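Local coordinates for protein acyl-CoA dehydrogenase (Thermus thermophilus, PDB 2Z1Q) that probably catalyses the FAD-dependent alpha,beta-dehydrogenation of acyl-CoA thioesters, passing the electrons on to an acceptor, at residues G307-R312 with L362-D367; V96-S101 with G270-A275; S318-T323 with S352-L357; I116-L121 with K132-L137. All blocks are in the same frame, centred on the assembly; numbering follows the deposited sequence.

Contact 1 of 4, residues G307-R312 with L362-D367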
loop_
_atom_site.group_PDB
_atom_site.type_symbol
_atom_site.label_atom_id
_atom_site.label_comp_id
_atom_site.label_asym_id
_atom_site.label_seq_id
_atom_site.Cartn_x
_atom_site.Cartn_y
_atom_site.Cartn_z
ATOM N N GLY B 307 -5.812 -12.510 11.098
ATOM C CA GLY B 307 -5.814 -12.139 12.504
ATOM C C GLY B 307 -5.441 -10.677 12.684
ATOM O O GLY B 307 -6.107 -9.946 13.424
ATOM N N GLU B 308 -4.379 -10.239 12.007
ATOM C CA GLU B 308 -3.945 -8.846 12.124
ATOM C C GLU B 308 -5.042 -7.910 11.612
ATOM O O GLU B 308 -5.295 -6.864 12.201
ATOM C CB GLU B 308 -2.632 -8.622 11.342
ATOM C CG GLU B 308 -2.044 -7.239 11.515
ATOM C CD GLU B 308 -1.666 -6.929 12.954
ATOM O OE1 GLU B 308 -1.598 -5.730 13.316
ATOM O OE2 GLU B 308 -1.425 -7.882 13.727
ATOM N N MET B 309 -5.699 -8.281 10.518
ATOM C CA MET B 309 -6.778 -7.453 9.980
ATOM C C MET B 309 -7.888 -7.226 11.006
ATOM O O MET B 309 -8.296 -6.086 11.251
ATOM C CB MET B 309 -7.368 -8.104 8.727
ATOM C CG MET B 309 -6.489 -8.007 7.500
ATOM S SD MET B 309 -7.127 -9.030 6.167
ATOM C CE MET B 309 -5.790 -10.082 5.945
ATOM N N ALA B 310 -8.381 -8.301 11.615
ATOM C CA ALA B 310 -9.443 -8.188 12.613
ATOM C C ALA B 310 -8.969 -7.361 13.802
ATOM O O ALA B 310 -9.709 -6.575 14.372
ATOM C CB ALA B 310 -9.881 -9.573 13.076
ATOM N N SER B 311 -7.711 -7.513 14.171
ATOM C CA SER B 311 -7.208 -6.745 15.284
ATOM C C SER B 311 -7.185 -5.238 14.986
ATOM O O SER B 311 -7.697 -4.446 15.781
ATOM C CB SER B 311 -5.808 -7.229 15.671
ATOM O OG SER B 311 -5.295 -6.448 16.737
ATOM N N ARG B 312 -6.613 -4.830 13.852
ATOM C CA ARG B 312 -6.562 -3.401 13.558
ATOM C C ARG B 312 -7.958 -2.808 13.382
ATOM O O ARG B 312 -8.224 -1.691 13.808
ATOM C CB ARG B 312 -5.687 -3.151 12.340
ATOM C CG ARG B 312 -4.298 -3.769 12.479
ATOM C CD ARG B 312 -3.297 -3.113 11.558
ATOM N NE ARG B 312 -2.106 -3.936 11.357
ATOM C CZ ARG B 312 -1.037 -3.545 10.670
ATOM N NH1 ARG B 312 0.002 -4.356 10.531
ATOM N NH2 ARG B 312 -1.006 -2.329 10.129
ATOM N N LEU B 362 -7.550 0.686 7.084
ATOM C CA LEU B 362 -8.185 0.253 5.824
ATOM C C LEU B 362 -7.120 -0.022 4.745
ATOM O O LEU B 362 -7.190 -1.026 4.039
ATOM C CB LEU B 362 -9.179 1.322 5.316
ATOM C CG LEU B 362 -9.748 1.052 3.914
ATOM C CD1 LEU B 362 -10.534 -0.229 3.958
ATOM C CD2 LEU B 362 -10.621 2.202 3.426
ATOM N N ASP B 363 -6.127 0.857 4.642
ATOM C CA ASP B 363 -5.042 0.701 3.672
ATOM C C ASP B 363 -4.442 -0.699 3.827
ATOM O O ASP B 363 -4.333 -1.466 2.859
ATOM C CB ASP B 363 -3.984 1.784 3.939
ATOM C CG ASP B 363 -2.803 1.731 2.975
ATOM O OD1 ASP B 363 -2.803 2.464 1.955
ATOM O OD2 ASP B 363 -1.869 0.949 3.240
ATOM N N TYR B 364 -4.069 -1.032 5.057
ATOM C CA TYR B 364 -3.506 -2.338 5.361
ATOM C C TYR B 364 -4.463 -3.476 5.023
ATOM O O TYR B 364 -4.065 -4.453 4.392
ATOM C CB TYR B 364 -3.133 -2.443 6.840
ATOM C CG TYR B 364 -2.682 -3.827 7.231
ATOM C CD1 TYR B 364 -1.385 -4.256 6.968
ATOM C CD2 TYR B 364 -3.565 -4.721 7.836
ATOM C CE1 TYR B 364 -0.967 -5.545 7.296
ATOM C CE2 TYR B 364 -3.161 -6.018 8.174
ATOM C CZ TYR B 364 -1.860 -6.420 7.899
ATOM O OH TYR B 364 -1.452 -7.689 8.233
ATOM N N VAL B 365 -5.722 -3.345 5.445
ATOM C CA VAL B 365 -6.735 -4.369 5.209
ATOM C C VAL B 365 -6.999 -4.608 3.708
ATOM O O VAL B 365 -7.031 -5.756 3.260
ATOM C CB VAL B 365 -8.053 -4.011 5.980
ATOM C CG1 VAL B 365 -9.165 -5.007 5.668
ATOM C CG2 VAL B 365 -7.757 -4.009 7.490
ATOM N N VAL B 366 -7.177 -3.554 2.917
ATOM C CA VAL B 366 -7.402 -3.818 1.491
ATOM C C VAL B 366 -6.145 -4.386 0.832
ATOM O O VAL B 366 -6.239 -5.182 -0.087
ATOM C CB VAL B 366 -7.879 -2.559 0.700
ATOM C CG1 VAL B 366 -9.212 -2.103 1.248
ATOM C CG2 VAL B 366 -6.845 -1.441 0.765
ATOM N N ASP B 367 -4.968 -4.020 1.325
ATOM C CA ASP B 367 -3.727 -4.515 0.735
ATOM C C ASP B 367 -3.539 -6.013 0.928
ATOM O O ASP B 367 -3.230 -6.733 -0.021
ATOM C CB ASP B 367 -2.540 -3.743 1.317
ATOM C CG ASP B 367 -1.247 -4.069 0.619
ATOM O OD1 ASP B 367 -1.233 -4.098 -0.627
ATOM O OD2 ASP B 367 -0.240 -4.297 1.316
#

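Contact 2 of 4, residues V96-S101 with G270-A275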
loop_
_atom_site.group_PDB
_atom_site.type_symbol
_atom_site.label_atom_id
_atom_site.label_comp_id
_atom_site.label_asym_id
_atom_site.label_seq_id
_atom_site.Cartn_x
_atom_site.Cartn_y
_atom_site.Cartn_z
ATOM N N VAL B 96 -24.017 5.609 9.851
ATOM C CA VAL B 96 -24.493 5.648 8.467
ATOM C C VAL B 96 -23.281 5.731 7.536
ATOM O O VAL B 96 -23.239 5.078 6.500
ATOM C CB VAL B 96 -25.436 6.866 8.235
ATOM C CG1 VAL B 96 -25.686 7.068 6.747
ATOM C CG2 VAL B 96 -26.765 6.629 8.948
ATOM N N ALA B 97 -22.290 6.524 7.924
ATOM C CA ALA B 97 -21.078 6.657 7.128
ATOM C C ALA B 97 -20.392 5.302 7.031
ATOM O O ALA B 97 -19.966 4.893 5.958
ATOM C CB ALA B 97 -20.146 7.666 7.769
ATOM N N GLU B 98 -20.299 4.600 8.159
ATOM C CA GLU B 98 -19.642 3.298 8.185
ATOM C C GLU B 98 -20.325 2.273 7.278
ATOM O O GLU B 98 -19.658 1.562 6.533
ATOM C CB GLU B 98 -19.556 2.740 9.623
ATOM C CG GLU B 98 -19.044 1.278 9.691
ATOM C CD GLU B 98 -19.049 0.661 11.098
ATOM O OE1 GLU B 98 -18.890 -0.572 11.193
ATOM O OE2 GLU B 98 -19.208 1.398 12.099
ATOM N N GLU B 99 -21.652 2.201 7.346
ATOM C CA GLU B 99 -22.409 1.241 6.548
ATOM C C GLU B 99 -22.398 1.580 5.056
ATOM O O GLU B 99 -22.588 0.714 4.206
ATOM C CB GLU B 99 -23.854 1.149 7.069
ATOM C CG GLU B 99 -23.999 0.474 8.452
ATOM C CD GLU B 99 -23.280 -0.866 8.547
ATOM O OE1 GLU B 99 -23.114 -1.536 7.502
ATOM O OE2 GLU B 99 -22.891 -1.259 9.663
ATOM N N LEU B 100 -22.169 2.844 4.738
ATOM C CA LEU B 100 -22.133 3.238 3.342
ATOM C C LEU B 100 -20.794 2.975 2.650
ATOM O O LEU B 100 -20.650 3.257 1.462
ATOM C CB LEU B 100 -22.524 4.698 3.197
ATOM C CG LEU B 100 -24.031 4.948 3.226
ATOM C CD1 LEU B 100 -24.247 6.435 3.126
ATOM C CD2 LEU B 100 -24.740 4.220 2.084
ATOM N N SER B 101 -19.835 2.415 3.390
ATOM C CA SER B 101 -18.516 2.098 2.835
ATOM C C SER B 101 -18.631 0.949 1.828
ATOM O O SER B 101 -17.630 0.503 1.261
ATOM C CB SER B 101 -17.546 1.691 3.951
ATOM O OG SER B 101 -17.894 0.427 4.504
ATOM N N GLY B 270 -16.047 5.599 8.070
ATOM C CA GLY B 270 -16.134 5.055 6.727
ATOM C C GLY B 270 -15.028 4.036 6.515
ATOM O O GLY B 270 -15.275 2.939 6.032
ATOM N N ALA B 271 -13.804 4.386 6.884
ATOM C CA ALA B 271 -12.683 3.464 6.719
ATOM C C ALA B 271 -12.917 2.162 7.490
ATOM O O ALA B 271 -12.627 1.066 6.985
ATOM C CB ALA B 271 -11.382 4.126 7.179
ATOM N N VAL B 272 -13.442 2.268 8.708
ATOM C CA VAL B 272 -13.709 1.080 9.497
ATOM C C VAL B 272 -14.682 0.202 8.710
ATOM O O VAL B 272 -14.450 -0.997 8.551
ATOM C CB VAL B 272 -14.269 1.470 10.883
ATOM C CG1 VAL B 272 -14.871 0.264 11.570
ATOM C CG2 VAL B 272 -13.130 2.068 11.741
ATOM N N GLY B 273 -15.753 0.795 8.184
ATOM C CA GLY B 273 -16.698 0.019 7.402
ATOM C C GLY B 273 -16.063 -0.635 6.189
ATOM O O GLY B 273 -16.291 -1.814 5.920
ATOM N N GLY B 274 -15.268 0.120 5.436
ATOM C CA GLY B 274 -14.648 -0.458 4.257
ATOM C C GLY B 274 -13.746 -1.615 4.620
ATOM O O GLY B 274 -13.728 -2.650 3.938
ATOM N N ALA B 275 -13.001 -1.450 5.704
ATOM C CA ALA B 275 -12.095 -2.488 6.160
ATOM C C ALA B 275 -12.879 -3.778 6.429
ATOM O O ALA B 275 -12.475 -4.855 5.973
ATOM C CB ALA B 275 -11.352 -2.018 7.407
#

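Contact 3 of 4, residues S318-T323 with S352-L357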
loop_
_atom_site.group_PDB
_atom_site.type_symbol
_atom_site.label_atom_id
_atom_site.label_comp_id
_atom_site.label_asym_id
_atom_site.label_seq_id
_atom_site.Cartn_x
_atom_site.Cartn_y
_atom_site.Cartn_z
ATOM N N SER B 318 -13.073 0.802 17.830
ATOM C CA SER B 318 -13.249 1.202 19.220
ATOM C C SER B 318 -12.915 2.668 19.409
ATOM O O SER B 318 -13.647 3.396 20.090
ATOM C CB SER B 318 -12.373 0.340 20.140
ATOM O OG SER B 318 -12.744 -1.030 20.081
ATOM N N ALA B 319 -11.818 3.112 18.805
ATOM C CA ALA B 319 -11.415 4.505 18.934
ATOM C C ALA B 319 -12.430 5.462 18.288
ATOM O O ALA B 319 -12.718 6.527 18.838
ATOM C CB ALA B 319 -10.034 4.710 18.328
ATOM N N VAL B 320 -12.981 5.084 17.136
ATOM C CA VAL B 320 -13.946 5.932 16.433
ATOM C C VAL B 320 -15.235 6.220 17.214
ATOM O O VAL B 320 -15.619 7.378 17.393
ATOM C CB VAL B 320 -14.365 5.319 15.077
ATOM C CG1 VAL B 320 -15.513 6.124 14.486
ATOM C CG2 VAL B 320 -13.197 5.318 14.111
ATOM N N TYR B 321 -15.907 5.167 17.660
ATOM C CA TYR B 321 -17.154 5.346 18.378
ATOM C C TYR B 321 -16.973 5.843 19.792
ATOM O O TYR B 321 -17.901 6.378 20.385
ATOM C CB TYR B 321 -17.967 4.061 18.331
ATOM C CG TYR B 321 -18.583 3.864 16.969
ATOM C CD1 TYR B 321 -19.627 4.680 16.530
ATOM C CD2 TYR B 321 -18.072 2.915 16.089
ATOM C CE1 TYR B 321 -20.143 4.560 15.244
ATOM C CE2 TYR B 321 -18.576 2.791 14.802
ATOM C CZ TYR B 321 -19.606 3.610 14.385
ATOM O OH TYR B 321 -20.068 3.473 13.100
ATOM N N ARG B 322 -15.771 5.687 20.329
ATOM C CA ARG B 322 -15.523 6.193 21.662
ATOM C C ARG B 322 -15.443 7.710 21.469
ATOM O O ARG B 322 -15.967 8.478 22.276
ATOM C CB ARG B 322 -14.207 5.625 22.210
ATOM C CG ARG B 322 -13.734 6.287 23.495
ATOM C CD ARG B 322 -12.341 5.816 23.913
ATOM N NE ARG B 322 -11.729 6.797 24.808
ATOM C CZ ARG B 322 -10.475 6.759 25.254
ATOM N NH1 ARG B 322 -10.044 7.719 26.062
ATOM N NH2 ARG B 322 -9.652 5.780 24.899
ATOM N N THR B 323 -14.798 8.125 20.379
ATOM C CA THR B 323 -14.657 9.546 20.065
ATOM C C THR B 323 -16.023 10.204 19.872
ATOM O O THR B 323 -16.293 11.250 20.447
ATOM C CB THR B 323 -13.846 9.781 18.763
ATOM O OG1 THR B 323 -12.506 9.298 18.923
ATOM C CG2 THR B 323 -13.815 11.269 18.425
ATOM N N SER B 352 -8.937 13.909 14.511
ATOM C CA SER B 352 -7.748 13.713 13.686
ATOM C C SER B 352 -7.116 12.338 13.890
ATOM O O SER B 352 -6.695 11.704 12.919
ATOM C CB SER B 352 -6.717 14.801 13.972
ATOM O OG SER B 352 -7.123 16.053 13.445
ATOM N N ILE B 353 -7.062 11.875 15.143
ATOM C CA ILE B 353 -6.483 10.560 15.444
ATOM C C ILE B 353 -7.215 9.407 14.754
ATOM O O ILE B 353 -6.581 8.534 14.163
ATOM C CB ILE B 353 -6.459 10.264 16.972
ATOM C CG1 ILE B 353 -5.435 11.153 17.678
ATOM C CG2 ILE B 353 -6.106 8.797 17.205
ATOM C CD1 ILE B 353 -5.475 11.035 19.203
ATOM N N ILE B 354 -8.542 9.386 14.839
ATOM C CA ILE B 354 -9.297 8.320 14.197
ATOM C C ILE B 354 -9.300 8.474 12.676
ATOM O O ILE B 354 -9.508 7.500 11.956
ATOM C CB ILE B 354 -10.761 8.251 14.721
ATOM C CG1 ILE B 354 -11.447 9.595 14.524
ATOM C CG2 ILE B 354 -10.782 7.847 16.202
ATOM C CD1 ILE B 354 -12.839 9.638 15.092
ATOM N N LYS B 355 -9.055 9.687 12.184
ATOM C CA LYS B 355 -9.005 9.927 10.739
ATOM C C LYS B 355 -7.745 9.251 10.173
ATOM O O LYS B 355 -7.795 8.556 9.158
ATOM C CB LYS B 355 -9.016 11.443 10.458
ATOM C CG LYS B 355 -8.281 11.882 9.188
ATOM C CD LYS B 355 -8.953 11.388 7.943
ATOM C CE LYS B 355 -7.942 10.949 6.868
ATOM N NZ LYS B 355 -7.058 12.022 6.343
ATOM N N VAL B 356 -6.623 9.429 10.859
ATOM C CA VAL B 356 -5.352 8.834 10.462
ATOM C C VAL B 356 -5.373 7.331 10.705
ATOM O O VAL B 356 -4.942 6.556 9.855
ATOM C CB VAL B 356 -4.186 9.426 11.268
ATOM C CG1 VAL B 356 -2.864 8.807 10.809
ATOM C CG2 VAL B 356 -4.164 10.928 11.108
ATOM N N LEU B 357 -5.887 6.930 11.865
ATOM C CA LEU B 357 -5.956 5.521 12.242
ATOM C C LEU B 357 -6.841 4.734 11.278
ATOM O O LEU B 357 -6.462 3.665 10.792
ATOM C CB LEU B 357 -6.546 5.389 13.638
ATOM C CG LEU B 357 -6.105 4.278 14.590
ATOM C CD1 LEU B 357 -7.320 3.961 15.445
ATOM C CD2 LEU B 357 -5.610 3.029 13.885
#

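Contact 4 of 4, residues I116-L121 with K132-L137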
loop_
_atom_site.group_PDB
_atom_site.type_symbol
_atom_site.label_atom_id
_atom_site.label_comp_id
_atom_site.label_asym_id
_atom_site.label_seq_id
_atom_site.Cartn_x
_atom_site.Cartn_y
_atom_site.Cartn_z
ATOM N N ILE B 116 -19.368 18.652 4.026
ATOM C CA ILE B 116 -18.979 19.940 3.468
ATOM C C ILE B 116 -20.085 20.647 2.680
ATOM O O ILE B 116 -20.100 21.867 2.586
ATOM C CB ILE B 116 -17.742 19.784 2.577
ATOM C CG1 ILE B 116 -17.971 18.656 1.563
ATOM C CG2 ILE B 116 -16.525 19.520 3.450
ATOM C CD1 ILE B 116 -16.792 18.400 0.623
ATOM N N GLY B 117 -21.021 19.891 2.131
ATOM C CA GLY B 117 -22.078 20.520 1.356
ATOM C C GLY B 117 -23.220 21.146 2.141
ATOM O O GLY B 117 -23.728 22.200 1.775
ATOM N N THR B 118 -23.618 20.497 3.229
ATOM C CA THR B 118 -24.723 20.990 4.040
ATOM C C THR B 118 -24.283 21.762 5.288
ATOM O O THR B 118 -24.814 22.834 5.568
ATOM C CB THR B 118 -25.661 19.819 4.469
ATOM O OG1 THR B 118 -26.133 19.120 3.310
ATOM C CG2 THR B 118 -26.867 20.352 5.237
ATOM N N LEU B 119 -23.311 21.224 6.026
ATOM C CA LEU B 119 -22.830 21.853 7.263
ATOM C C LEU B 119 -22.517 23.344 7.211
ATOM O O LEU B 119 -22.773 24.065 8.167
ATOM C CB LEU B 119 -21.609 21.105 7.808
ATOM C CG LEU B 119 -21.897 20.056 8.888
ATOM C CD1 LEU B 119 -23.088 19.225 8.497
ATOM C CD2 LEU B 119 -20.681 19.167 9.092
ATOM N N PRO B 120 -21.933 23.825 6.103
ATOM C CA PRO B 120 -21.638 25.256 6.058
ATOM C C PRO B 120 -22.922 26.068 6.276
ATOM O O PRO B 120 -22.937 27.008 7.077
ATOM C CB PRO B 120 -21.029 25.436 4.673
ATOM C CG PRO B 120 -20.315 24.121 4.473
ATOM C CD PRO B 120 -21.355 23.134 4.937
ATOM N N LEU B 121 -23.996 25.688 5.584
ATOM C CA LEU B 121 -25.271 26.376 5.734
ATOM C C LEU B 121 -25.815 26.200 7.153
ATOM O O LEU B 121 -26.332 27.145 7.747
ATOM C CB LEU B 121 -26.285 25.850 4.711
ATOM C CG LEU B 121 -26.410 26.639 3.402
ATOM C CD1 LEU B 121 -27.090 25.795 2.340
ATOM C CD2 LEU B 121 -27.199 27.914 3.654
ATOM N N LYS B 132 -34.541 28.472 2.638
ATOM C CA LYS B 132 -34.683 28.298 1.207
ATOM C C LYS B 132 -33.617 27.414 0.585
ATOM O O LYS B 132 -33.502 27.353 -0.636
ATOM C CB LYS B 132 -34.684 29.660 0.520
ATOM C CG LYS B 132 -33.324 30.315 0.443
ATOM C CD LYS B 132 -32.826 30.379 -0.997
ATOM C CE LYS B 132 -33.740 31.218 -1.883
ATOM N NZ LYS B 132 -33.170 31.409 -3.254
ATOM N N TYR B 133 -32.839 26.729 1.416
ATOM C CA TYR B 133 -31.790 25.854 0.908
ATOM C C TYR B 133 -31.730 24.524 1.637
ATOM O O TYR B 133 -31.790 23.466 1.010
ATOM C CB TYR B 133 -30.424 26.551 0.999
ATOM C CG TYR B 133 -30.170 27.588 -0.076
ATOM C CD1 TYR B 133 -29.619 28.828 0.239
ATOM C CD2 TYR B 133 -30.488 27.331 -1.410
ATOM C CE1 TYR B 133 -29.400 29.789 -0.737
ATOM C CE2 TYR B 133 -30.268 28.289 -2.401
ATOM C CZ TYR B 133 -29.729 29.515 -2.055
ATOM O OH TYR B 133 -29.548 30.483 -3.015
ATOM N N LEU B 134 -31.625 24.581 2.961
ATOM C CA LEU B 134 -31.535 23.382 3.789
ATOM C C LEU B 134 -32.641 22.357 3.550
ATOM O O LEU B 134 -32.383 21.152 3.504
ATOM C CB LEU B 134 -31.502 23.782 5.265
ATOM C CG LEU B 134 -30.429 23.134 6.144
ATOM C CD1 LEU B 134 -29.060 23.238 5.477
ATOM C CD2 LEU B 134 -30.422 23.825 7.502
ATOM N N PRO B 135 -33.890 22.813 3.393
ATOM C CA PRO B 135 -34.959 21.833 3.162
ATOM C C PRO B 135 -34.703 20.962 1.927
ATOM O O PRO B 135 -34.885 19.748 1.968
ATOM C CB PRO B 135 -36.210 22.714 3.042
ATOM C CG PRO B 135 -35.879 23.871 3.971
ATOM C CD PRO B 135 -34.437 24.164 3.605
ATOM N N LYS B 136 -34.267 21.569 0.829
ATOM C CA LYS B 136 -34.001 20.800 -0.384
ATOM C C LYS B 136 -32.803 19.860 -0.209
ATOM O O LYS B 136 -32.818 18.720 -0.679
ATOM C CB LYS B 136 -33.739 21.739 -1.556
ATOM C CG LYS B 136 -34.882 22.681 -1.883
ATOM C CD LYS B 136 -34.538 23.451 -3.153
ATOM C CE LYS B 136 -35.628 24.426 -3.571
ATOM N NZ LYS B 136 -35.806 25.563 -2.624
ATOM N N LEU B 137 -31.770 20.345 0.472
ATOM C CA LEU B 137 -30.583 19.533 0.701
ATOM C C LEU B 137 -30.916 18.347 1.591
ATOM O O LEU B 137 -30.417 17.248 1.377
ATOM C CB LEU B 137 -29.485 20.370 1.355
ATOM C CG LEU B 137 -29.069 21.630 0.594
ATOM C CD1 LEU B 137 -27.957 22.328 1.357
ATOM C CD2 LEU B 137 -28.601 21.271 -0.809
#

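Contact 1 of 4, residues G307-R312 with L362-D367
The guanidinium of R312 lies flat on one face of the Y364 ring, the two planes only 8° apart. R312 CZ sits 3.7 Å from the centroid of the Y364 ring and almost on its normal, so the stack is also a cation-pi contact. NH1 leans over the CE1 side of the ring and NH2 over CG and CD1. At the edge of the guanidinium, in its plane, comes the carboxylate carbon of E308, one helical turn back on the same helix. R312 NE donates to E308 OE1 at 2.7 Å, a salt bridge that uses the anti lone pair of OE1 and runs 26° out of the guanidinium plane. This bond and the ring together fix the rotation of the guanidinium, while E308 OE2 has a second cation in R560.

The Y364 CG atom is anti to the backbone N (chi1 174°), which carries the ring across to helix 300-331. There E308 CG meets Y364 OH at 3.4 Å, and M309 CG approaches Y364 CE2 obliquely at 3.9 Å. Deeper in, the same M309 CG rests 4.2 Å from V365 CG2. One turn beyond Y364, D367 forms salt bridges with R392 and R395 of the second subunit. The segment axes run nearly antiparallel, as neighbouring helices do in the C-terminal helical bundle of acyl-CoA dehydrogenases.

Contact 2 of 4, residues V96-S101 with G270-A275
E98 and S101 meet a glycine-rich face of helix 252-288, where G270, G273 and G274 bring the backbones together in a close glycine-mediated contact between the N-terminal and C-terminal helical domains of the acyl-CoA dehydrogenase fold. The CA atoms of E98 and G270 lie 4.2 Å apart, a distance that leaves little depth for side chains. At G273 the bare CA comes up against the carbonyl of E98. S101 CB fills the neighbouring position, 3.3 Å from G270 O. E98 CG is anti to the backbone N (chi1 172°), which sends the extended chain across the helix at G273, its CG 3.5 Å from G273 CA and its OE1 4.1 Å from V272 CG1.

The second shell settles the carboxylate. E98 OE1 forms a salt bridge with K276, one helical turn beyond V272, and OE2 is hydrogen-bonded to Y321 of helix 300-331. V272 packs on that same helix through V320, and E99 is paired with R277. Between the two backbones, G273 CA points a hydrogen at E98 O in a CA-H...O contact of 3.4 Å, nearly straight at 166°.

Contact 3 of 4, residues S318-T323 with S352-L357
I354 supplies most of the apolar contact, its CG2 methyl entering the surface of helix 300-331 between A319, V320 and T323. That methyl is 3.9 Å from A319 CB, and I354 CB lies equally far from V320 CG2, the two side chains crossing at about a right angle. The other branch of I354 starts between the backbone N and the carbonyl carbon (chi1 56°) and ends in CD1, which meets T323 tip to tip, 3.8 Å from T323 CG2. One turn on, L357 CD1 reaches A319 CB at 4.0 Å.

No hydrogen bond passes between the two segments. T323 OG1 donates to A319 O at 2.8 Å, and T323 N donates to the same oxygen, the two reaching it from opposite faces of the carbonyl plane. T323 OG1 is also hydrogen-bonded to Y490 of helix 476-502, the helix that A319 and L357 touch as well. I354 also touches Y265 of helix 252-288.

The segments are antiparallel at 154° with their axes 9.4 Å apart, and all five touching residues are buried. Apolar branches thus join the two helices, and the threonine hydroxyl, though placed at I354 CG2, has its polar needs met by its own helix and by Y490.

Contact 4 of 4, residues I116-L121 with K132-L137
T118 OG1 is hydrogen-bonded to the carbonyl oxygen of H113 in helix 106-117, and it passes alongside L137, 4.1 Å from L137 CB. H113 serves both segments, since its NE2 is also hydrogen-bonded to L137 O. The T118 side chain has OG1 anti to the carbonyl carbon (chi1 -56°), which leaves CG2 directed at L134, 3.6 Å from L134 CD1, with the two side chains at about a right angle.

L121 extends the apolar surface. Its CB lies 3.9 Å from L134 CD1, while its CD1 touches two partners, 3.7 Å from Y133 CB and equally near L137 CD1. This is the N-terminal helical domain of the acyl-CoA dehydrogenase fold, and the contact brings helices 106-117 and 119-124 against helix 134-139, which strand 144-147 follows in the chain. L190 of strand 190-197 touches L121, Y133 and L137 together, so the leucine cluster continues onto that sheet.

Y133 occupies the N-cap position of helix 134-139, and its backbone O accepts from L137 N at 3.2 Å. At the start of segment 116-121, I116 touches the bound FAD and packs on Y146, itself an FAD-binding residue.

Contacts 1 and 3 join the same two helices, 300-331 and 348-372, at points about 15 Å apart between centres, yet their chemistry differs. Contact 3 is wholly buried and apolar across the interface, whereas contact 1 has partly exposed cation-pi partners and borders the second subunit. Contact 2, partly buried, brings the N-terminal domain against helix 252-288 by backbone proximity. It touches contacts 1 and 3: L362 CD1 packs on A275 N at 3.3 Å, and V272 CG2 on V320 CG2 at 4.0 Å. Contact 4 stands apart, about 36 Å from contact 1 between centres, a buried aliphatic cluster facing the beta domain, and one of its segments reaches the FAD.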